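Local coordinates for protein putative superoxide reductase (Thermotoga maritima, PDB 3QZB) that probably reduces superoxide to hydrogen peroxide at a mononuclear iron centre, using electrons delivered by way of rubredoxin, at residues E27-V32 against T61-R66; H57-E62 against Y104-V109; Q73-P78 against S136-V141. All coordinates share one frame; numbering follows the deposited sequence. Where two conformers were deposited one is given.

Contacts 1 and 2 lie side by side, with centres 7 Å apart, on the same side of the chain's centre, and share T61 and E62. Contact 1 joins the loop before strand 31-34 to the start of strand 65-74 in the mixed sheet, and contact 2 joins the 57-62 loop to strand 103-115 of the three-stranded sheet; H29, H57 and H63 bind the same iron. Contact 3 stands on the opposite side of the chain's centre, about 26 Å from contact 1 and 30 Å from contact 2, centre to centre. Strand 65-74 links the two regions: it begins in contact 1 and ends in contact 3. Along the chain contact 1 closes before contact 3 opens, whereas contacts 2 and 3 interleave.

Contact 1 (E27-V32 against T61-R66). With FE (Fe (III) ion), chain B.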
# COMPACT_ATOMS: atom_id res chain seq x y z
N GLU A 27 -2.10 -26.74 -4.30
CA GLU A 27 -2.90 -25.51 -4.32
C GLU A 27 -2.03 -24.34 -4.79
O GLU A 27 -1.10 -23.92 -4.08
CB GLU A 27 -3.50 -25.25 -2.95
CG GLU A 27 -4.23 -23.91 -2.82
CD GLU A 27 -5.30 -23.67 -3.88
OE1 GLU A 27 -6.34 -24.40 -3.82
OE2 GLU A 27 -5.08 -22.80 -4.72
N LYS A 28 -2.32 -23.80 -5.99
CA LYS A 28 -1.57 -22.73 -6.58
C LYS A 28 -1.53 -21.46 -5.71
O LYS A 28 -0.60 -20.67 -5.86
CB LYS A 28 -2.14 -22.38 -7.94
CG LYS A 28 -3.54 -21.82 -7.95
CD LYS A 28 -4.09 -21.43 -9.30
CE LYS A 28 -4.24 -22.51 -10.28
NZ LYS A 28 -5.29 -23.42 -9.78
N HIS A 29 -2.53 -21.22 -4.88
CA HIS A 29 -2.61 -19.97 -4.16
C HIS A 29 -1.69 -19.86 -2.95
O HIS A 29 -1.56 -18.76 -2.41
CB HIS A 29 -4.04 -19.71 -3.72
CG HIS A 29 -4.97 -19.35 -4.81
ND1 HIS A 29 -5.83 -20.24 -5.41
CD2 HIS A 29 -5.12 -18.18 -5.46
CE1 HIS A 29 -6.50 -19.58 -6.35
NE2 HIS A 29 -6.06 -18.34 -6.42
N VAL A 30 -1.07 -20.94 -2.52
CA VAL A 30 -0.31 -20.89 -1.26
C VAL A 30 0.94 -20.02 -1.46
O VAL A 30 1.75 -20.25 -2.37
CB VAL A 30 0.10 -22.29 -0.82
CG1 VAL A 30 1.00 -22.18 0.42
CG2 VAL A 30 -1.15 -23.18 -0.58
N PRO A 31 1.17 -19.03 -0.56
CA PRO A 31 2.43 -18.25 -0.66
C PRO A 31 3.54 -19.08 -0.04
O PRO A 31 3.42 -19.50 1.11
CB PRO A 31 2.10 -16.98 0.11
CG PRO A 31 1.11 -17.39 1.14
CD PRO A 31 0.26 -18.49 0.46
N VAL A 32 4.60 -19.33 -0.79
CA VAL A 32 5.68 -20.18 -0.36
C VAL A 32 6.89 -19.34 0.07
O VAL A 32 7.36 -18.51 -0.69
CB VAL A 32 6.10 -21.17 -1.45
CG1 VAL A 32 7.29 -22.02 -0.96
CG2 VAL A 32 4.89 -22.05 -1.84
N THR A 61 -5.89 -9.61 -16.64
CA THR A 61 -6.54 -8.49 -16.13
C THR A 61 -7.70 -8.88 -15.18
O THR A 61 -7.95 -8.25 -14.17
CB THR A 61 -7.03 -7.61 -17.31
OG1 THR A 61 -5.92 -7.20 -18.15
CG2 THR A 61 -7.82 -6.38 -16.85
N GLU A 62 -8.40 -9.97 -15.51
CA GLU A 62 -9.53 -10.44 -14.74
C GLU A 62 -9.18 -11.22 -13.48
O GLU A 62 -9.97 -11.24 -12.55
CB GLU A 62 -10.46 -11.29 -15.64
CG GLU A 62 -10.96 -10.57 -16.89
CD GLU A 62 -9.93 -10.41 -18.06
OE1 GLU A 62 -8.86 -11.07 -18.11
OE2 GLU A 62 -10.26 -9.61 -18.99
N HIS A 63 -8.00 -11.87 -13.48
CA HIS A 63 -7.66 -12.81 -12.41
C HIS A 63 -6.16 -12.74 -12.17
O HIS A 63 -5.37 -13.15 -13.01
CB HIS A 63 -8.06 -14.23 -12.79
CG HIS A 63 -7.77 -15.25 -11.74
ND1 HIS A 63 -7.60 -16.58 -12.06
CD2 HIS A 63 -7.54 -15.15 -10.40
CE1 HIS A 63 -7.32 -17.25 -10.95
NE2 HIS A 63 -7.27 -16.40 -9.91
N HIS A 64 -5.77 -12.33 -10.96
CA HIS A 64 -4.36 -12.15 -10.64
C HIS A 64 -4.15 -12.07 -9.15
O HIS A 64 -5.05 -11.70 -8.39
CB HIS A 64 -3.83 -10.87 -11.32
CG HIS A 64 -4.66 -9.64 -11.03
ND1 HIS A 64 -5.56 -9.14 -11.94
CD2 HIS A 64 -4.76 -8.84 -9.94
CE1 HIS A 64 -6.15 -8.08 -11.41
NE2 HIS A 64 -5.72 -7.90 -10.18
N ILE A 65 -2.94 -12.39 -8.74
CA ILE A 65 -2.51 -12.11 -7.35
C ILE A 65 -2.15 -10.65 -7.19
O ILE A 65 -1.38 -10.09 -7.94
CB ILE A 65 -1.29 -12.99 -7.01
CG1 ILE A 65 -1.57 -14.49 -7.24
CG2 ILE A 65 -0.80 -12.68 -5.58
CD1 ILE A 65 -2.76 -15.00 -6.47
N ARG A 66 -2.79 -10.01 -6.22
CA ARG A 66 -2.62 -8.59 -5.96
C ARG A 66 -1.39 -8.25 -5.10
O ARG A 66 -0.76 -7.23 -5.34
CB ARG A 66 -3.87 -8.09 -5.22
CG ARG A 66 -5.16 -8.06 -6.03
CD ARG A 66 -5.23 -6.85 -6.90
NE ARG A 66 -6.50 -6.67 -7.60
CZ ARG A 66 -7.60 -6.26 -7.04
NH1 ARG A 66 -7.65 -5.94 -5.76
NH2 ARG A 66 -8.72 -6.13 -7.77
FE FE B . -6.76 -16.90 -7.87
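H29 and H63 meet through an iron ion rather than through packing. H29 NE2 and H63 NE2 lie 4.2 Å apart, each at the edge of the other ring and near its plane, with the metal held between them. H29 NE2 and H63 NE2 each bind the iron at 2.2 Å, and the N-Fe-N angle of about 150° makes them roughly trans ligands. The two rings are brought in by different torsions. H63 has CG anti to the backbone N (chi1 -179°), whereas H29 turns its ring beside its own backbone N, which also sets ND1 near the carboxylate of E27.

That carboxylate supplies the second shell. E27 OE2 accepts from H29 ND1 at 2.8 Å, met from above the carboxylate plane, and from the backbone N of H29 at 3.0 Å on its anti lone pair. Both bonds close within the type I turn from E27 to V30. CG of K28 lies 3.7 Å above the plane of the H29 ring, toward its rim. From the other segment I65 sends CD1 obliquely to H29 CD2, at 4.1 Å. Within 61-66, R66 NE donates to H64 NE2 in both the guanidinium and the ring plane, while the end of R66 forms a salt bridge with E93 of the second subunit.

H57, H130 and C127 complete the site, the four-histidine, one-cysteine iron centre of superoxide reductases. E27 is a predicted iron ligand by similarity, but here its carboxylate stands back from the metal and grips H29. Because ND1 donates to E27, NE2 of H29 is left to offer its lone pair to iron; the ND1 bond restrains the rotation of the ring, while the backbone N bond fixes the carboxylate against the turn.

Contact 2 (H57-E62 against Y104-V109); sequences HPNTTE and YTEPTV. With FE (Fe (III) ion), chain B.
The amide of N59 faces the strand at T105 and E106 with its nitrogen leading, its plane 42° from that of the E106 carboxylate. ND2 donates twice. The bond to E106 OE2, 2.9 Å long, is almost straight (174°) and lies in the amide plane, yet reaches the oxygen from above the carboxylate plane. The bond from ND2 to T105 O, also 2.9 Å, is more bent at 132°, and its donor sits above the carbonyl plane instead of on a lone pair. CG of N59 is anti to the backbone N, which carries the amide across to the strand; E106 folds back at chi2 to meet it. N59 OD1 bonds to ND1 of H91. Beside this, the backbone O of N59 approaches Y104 CD2 obliquely at 3.3 Å.

Two residues earlier, H57 binds the iron through NE2, while its ND1 donates to P58 O on a lone pair at 2.7 Å. The contact thus pins the iron-binding loop between strands 44-51 and 65-74 to strand 103-115, just ahead of its corner at P107; Y104, T105 and E106 also pair antiparallel with a strand of the third subunit.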
# COMPACT_ATOMS: atom_id res chain seq x y z
N HIS A 57 -0.16 -19.78 -11.22
CA HIS A 57 -1.37 -18.99 -11.05
C HIS A 57 -1.47 -18.02 -12.22
O HIS A 57 -0.49 -17.42 -12.63
CB HIS A 57 -1.37 -18.23 -9.70
CG HIS A 57 -2.69 -17.56 -9.39
ND1 HIS A 57 -3.07 -16.37 -10.00
CD2 HIS A 57 -3.71 -17.90 -8.56
CE1 HIS A 57 -4.27 -16.03 -9.58
NE2 HIS A 57 -4.70 -16.93 -8.72
N PRO A 58 -2.71 -17.81 -12.75
CA PRO A 58 -2.88 -16.81 -13.81
C PRO A 58 -2.43 -15.42 -13.46
O PRO A 58 -2.40 -15.04 -12.25
CB PRO A 58 -4.40 -16.85 -14.05
CG PRO A 58 -4.82 -18.22 -13.66
CD PRO A 58 -3.95 -18.54 -12.46
N ASN A 59 -2.14 -14.62 -14.48
CA ASN A 59 -1.92 -13.20 -14.26
C ASN A 59 -2.54 -12.49 -15.44
O ASN A 59 -1.90 -12.07 -16.39
CB ASN A 59 -0.45 -12.90 -14.20
CG ASN A 59 -0.17 -11.50 -13.70
OD1 ASN A 59 -1.10 -10.70 -13.47
ND2 ASN A 59 1.13 -11.19 -13.53
N THR A 60 -3.87 -12.38 -15.39
CA THR A 60 -4.65 -11.69 -16.41
C THR A 60 -5.29 -10.46 -15.80
O THR A 60 -5.33 -10.30 -14.57
CB THR A 60 -5.74 -12.61 -17.01
OG1 THR A 60 -6.71 -12.85 -15.98
CG2 THR A 60 -5.14 -13.94 -17.53
N THR A 61 -5.89 -9.61 -16.64
CA THR A 61 -6.54 -8.49 -16.13
C THR A 61 -7.70 -8.88 -15.18
O THR A 61 -7.95 -8.25 -14.17
CB THR A 61 -7.03 -7.61 -17.31
OG1 THR A 61 -5.92 -7.20 -18.15
CG2 THR A 61 -7.82 -6.38 -16.85
N GLU A 62 -8.40 -9.97 -15.51
CA GLU A 62 -9.53 -10.44 -14.74
C GLU A 62 -9.18 -11.22 -13.48
O GLU A 62 -9.97 -11.24 -12.55
CB GLU A 62 -10.46 -11.29 -15.64
CG GLU A 62 -10.96 -10.57 -16.89
CD GLU A 62 -9.93 -10.41 -18.06
OE1 GLU A 62 -8.86 -11.07 -18.11
OE2 GLU A 62 -10.26 -9.61 -18.99
N TYR A 104 3.25 -7.00 -17.09
CA TYR A 104 2.67 -7.83 -16.03
C TYR A 104 3.65 -7.93 -14.89
O TYR A 104 4.84 -8.12 -15.14
CB TYR A 104 2.40 -9.27 -16.52
CG TYR A 104 1.40 -9.35 -17.68
CD1 TYR A 104 1.78 -9.04 -18.98
CD2 TYR A 104 0.10 -9.73 -17.45
CE1 TYR A 104 0.87 -9.08 -20.02
CE2 TYR A 104 -0.82 -9.79 -18.51
CZ TYR A 104 -0.43 -9.43 -19.79
OH TYR A 104 -1.39 -9.50 -20.80
N THR A 105 3.16 -7.87 -13.65
CA THR A 105 3.99 -8.06 -12.46
C THR A 105 3.64 -9.40 -11.85
O THR A 105 2.49 -9.64 -11.46
CB THR A 105 3.76 -6.97 -11.42
OG1 THR A 105 3.77 -5.72 -12.10
CG2 THR A 105 4.84 -7.09 -10.34
N GLU A 106 4.64 -10.29 -11.77
CA GLU A 106 4.45 -11.61 -11.21
C GLU A 106 4.46 -11.60 -9.68
O GLU A 106 5.15 -10.77 -9.07
CB GLU A 106 5.49 -12.61 -11.72
CG GLU A 106 5.42 -12.84 -13.25
CD GLU A 106 4.14 -13.57 -13.62
OE1 GLU A 106 4.04 -14.74 -13.26
OE2 GLU A 106 3.23 -13.00 -14.23
N PRO A 107 3.75 -12.54 -9.06
CA PRO A 107 3.65 -12.55 -7.59
C PRO A 107 4.78 -13.31 -6.91
O PRO A 107 4.64 -14.36 -6.33
CB PRO A 107 2.30 -13.18 -7.32
CG PRO A 107 2.15 -14.17 -8.44
CD PRO A 107 2.75 -13.45 -9.66
N THR A 108 5.95 -12.65 -7.02
CA THR A 108 7.23 -13.11 -6.52
C THR A 108 7.86 -11.88 -5.90
O THR A 108 7.81 -10.81 -6.48
CB THR A 108 8.12 -13.73 -7.65
OG1 THR A 108 7.39 -14.74 -8.33
CG2 THR A 108 9.40 -14.34 -7.05
N VAL A 109 8.40 -12.02 -4.69
CA VAL A 109 9.11 -10.88 -4.10
C VAL A 109 10.26 -11.40 -3.23
O VAL A 109 10.14 -12.39 -2.56
CB VAL A 109 8.15 -9.93 -3.33
CG1 VAL A 109 7.55 -10.63 -2.08
CG2 VAL A 109 8.88 -8.60 -2.97
FE FE B . -6.76 -16.90 -7.87

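Contact 3 (Q73-P78 against S136-V141)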
# COMPACT_ATOMS: atom_id res chain seq x y z
N GLN A 73 6.71 -12.55 13.86
CA GLN A 73 6.18 -12.79 15.20
C GLN A 73 7.36 -13.16 16.10
O GLN A 73 7.84 -14.30 16.00
CB GLN A 73 5.13 -13.89 15.17
CG GLN A 73 4.12 -13.83 16.30
CD GLN A 73 4.76 -14.07 17.63
OE1 GLN A 73 5.28 -15.16 17.88
NE2 GLN A 73 4.72 -13.09 18.51
N PRO A 74 7.84 -12.26 16.97
CA PRO A 74 8.99 -12.63 17.80
C PRO A 74 8.56 -13.59 18.90
O PRO A 74 7.56 -13.34 19.58
CB PRO A 74 9.46 -11.29 18.37
CG PRO A 74 8.77 -10.22 17.56
CD PRO A 74 7.48 -10.85 17.13
N ASP A 75 9.36 -14.63 19.15
CA ASP A 75 9.03 -15.56 20.19
C ASP A 75 8.86 -14.83 21.50
O ASP A 75 9.68 -13.97 21.86
CB ASP A 75 10.14 -16.60 20.36
CG ASP A 75 10.37 -17.49 19.20
OD1 ASP A 75 9.53 -17.55 18.28
OD2 ASP A 75 11.47 -18.17 19.20
N GLY A 76 7.78 -15.14 22.20
CA GLY A 76 7.52 -14.61 23.52
C GLY A 76 6.88 -13.22 23.51
O GLY A 76 6.57 -12.69 24.57
N ASP A 77 6.69 -12.62 22.34
CA ASP A 77 6.07 -11.29 22.25
C ASP A 77 4.58 -11.43 21.97
O ASP A 77 4.16 -12.39 21.29
CB ASP A 77 6.76 -10.52 21.14
CG ASP A 77 6.40 -9.07 21.09
OD1 ASP A 77 6.92 -8.30 21.93
OD2 ASP A 77 5.54 -8.70 20.23
N PRO A 78 3.75 -10.46 22.39
CA PRO A 78 2.31 -10.61 22.14
C PRO A 78 1.85 -10.37 20.68
O PRO A 78 0.68 -10.63 20.39
CB PRO A 78 1.69 -9.52 23.03
CG PRO A 78 2.70 -9.19 24.06
CD PRO A 78 4.00 -9.37 23.35
N SER A 136 3.57 -20.12 7.09
CA SER A 136 4.51 -19.64 8.08
C SER A 136 5.68 -20.56 8.26
O SER A 136 5.62 -21.72 7.87
CB SER A 136 3.82 -19.42 9.43
OG SER A 136 3.43 -20.63 10.04
N GLN A 137 6.77 -20.00 8.78
CA GLN A 137 8.04 -20.73 8.94
C GLN A 137 8.79 -20.11 10.13
O GLN A 137 8.96 -18.91 10.19
CB GLN A 137 8.92 -20.55 7.64
CG GLN A 137 10.12 -21.28 7.52
CD GLN A 137 10.51 -21.28 6.15
OE1 GLN A 137 9.71 -21.68 5.26
NE2 GLN A 137 11.68 -20.85 5.92
N LYS A 138 9.32 -20.97 11.00
CA LYS A 138 10.19 -20.52 12.08
C LYS A 138 11.54 -20.05 11.54
O LYS A 138 12.05 -20.62 10.58
CB LYS A 138 10.43 -21.67 13.03
CG LYS A 138 10.97 -21.33 14.39
CD LYS A 138 9.82 -20.75 15.27
CE LYS A 138 10.29 -20.25 16.65
NZ LYS A 138 11.45 -19.28 16.55
N ILE A 139 12.14 -19.06 12.22
CA ILE A 139 13.53 -18.66 11.96
C ILE A 139 14.20 -18.48 13.32
O ILE A 139 13.66 -17.85 14.24
CB ILE A 139 13.65 -17.44 11.03
CG1 ILE A 139 15.10 -17.19 10.63
CG2 ILE A 139 12.91 -16.23 11.64
CD1 ILE A 139 15.24 -16.26 9.41
N THR A 140 15.40 -19.05 13.42
CA THR A 140 16.18 -18.97 14.66
C THR A 140 17.27 -17.92 14.44
O THR A 140 17.96 -17.90 13.40
CB THR A 140 16.81 -20.32 14.96
OG1 THR A 140 15.76 -21.28 15.18
CG2 THR A 140 17.70 -20.26 16.19
N VAL A 141 17.46 -17.03 15.41
CA VAL A 141 18.45 -15.98 15.35
C VAL A 141 19.43 -16.22 16.50
O VAL A 141 19.02 -16.44 17.64
CB VAL A 141 17.79 -14.60 15.49
CG1 VAL A 141 18.83 -13.50 15.44
CG2 VAL A 141 16.72 -14.43 14.36
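The carboxylate of D75 is the flat group of this contact, and the ammonium of K138 meets it at the edge that carries both oxygens, with NZ close to the carboxylate plane. No atom of K138 rests squarely over a face. NZ donates to D75 OD2 at 2.9 Å, on the syn lone pair, the side turned toward the other oxygen; a weak second bond runs from NZ to D75 OD1 at 3.1 Å. CE of K138 lies alongside, 3.2 Å from D75 OD1. The salt bridge is therefore two-pronged but lopsided.

The two side chains approach from opposite directions. K138 leaves its strand with CG anti to the backbone N (chi1 -163°) and then bends at chi2 and again at chi4, a folded course that swings the ammonium round to the aspartate. The same NZ also bonds to the carbonyl of G119, so the charge has a backbone partner as well as the carboxylate.

D75 occupies the second position of a type II turn from P74 to D77, closed by D77 N donating to P74 O at 3.0 Å, with G76 adopting the positive phi of the third position (82°). From just before the turn, Q73 NE2 makes a weak bond to D77 O.

This is a surface contact far from the iron. The turn begins the connection between strands 65-74 and 81-87, and strand 119-127 lies between 65-74 and 131-141 in the sheet. The salt bridge consequently spans the start of strand 119-127 and the residue before it, with backbone bonds joining D75 to S118 and I139 to G119.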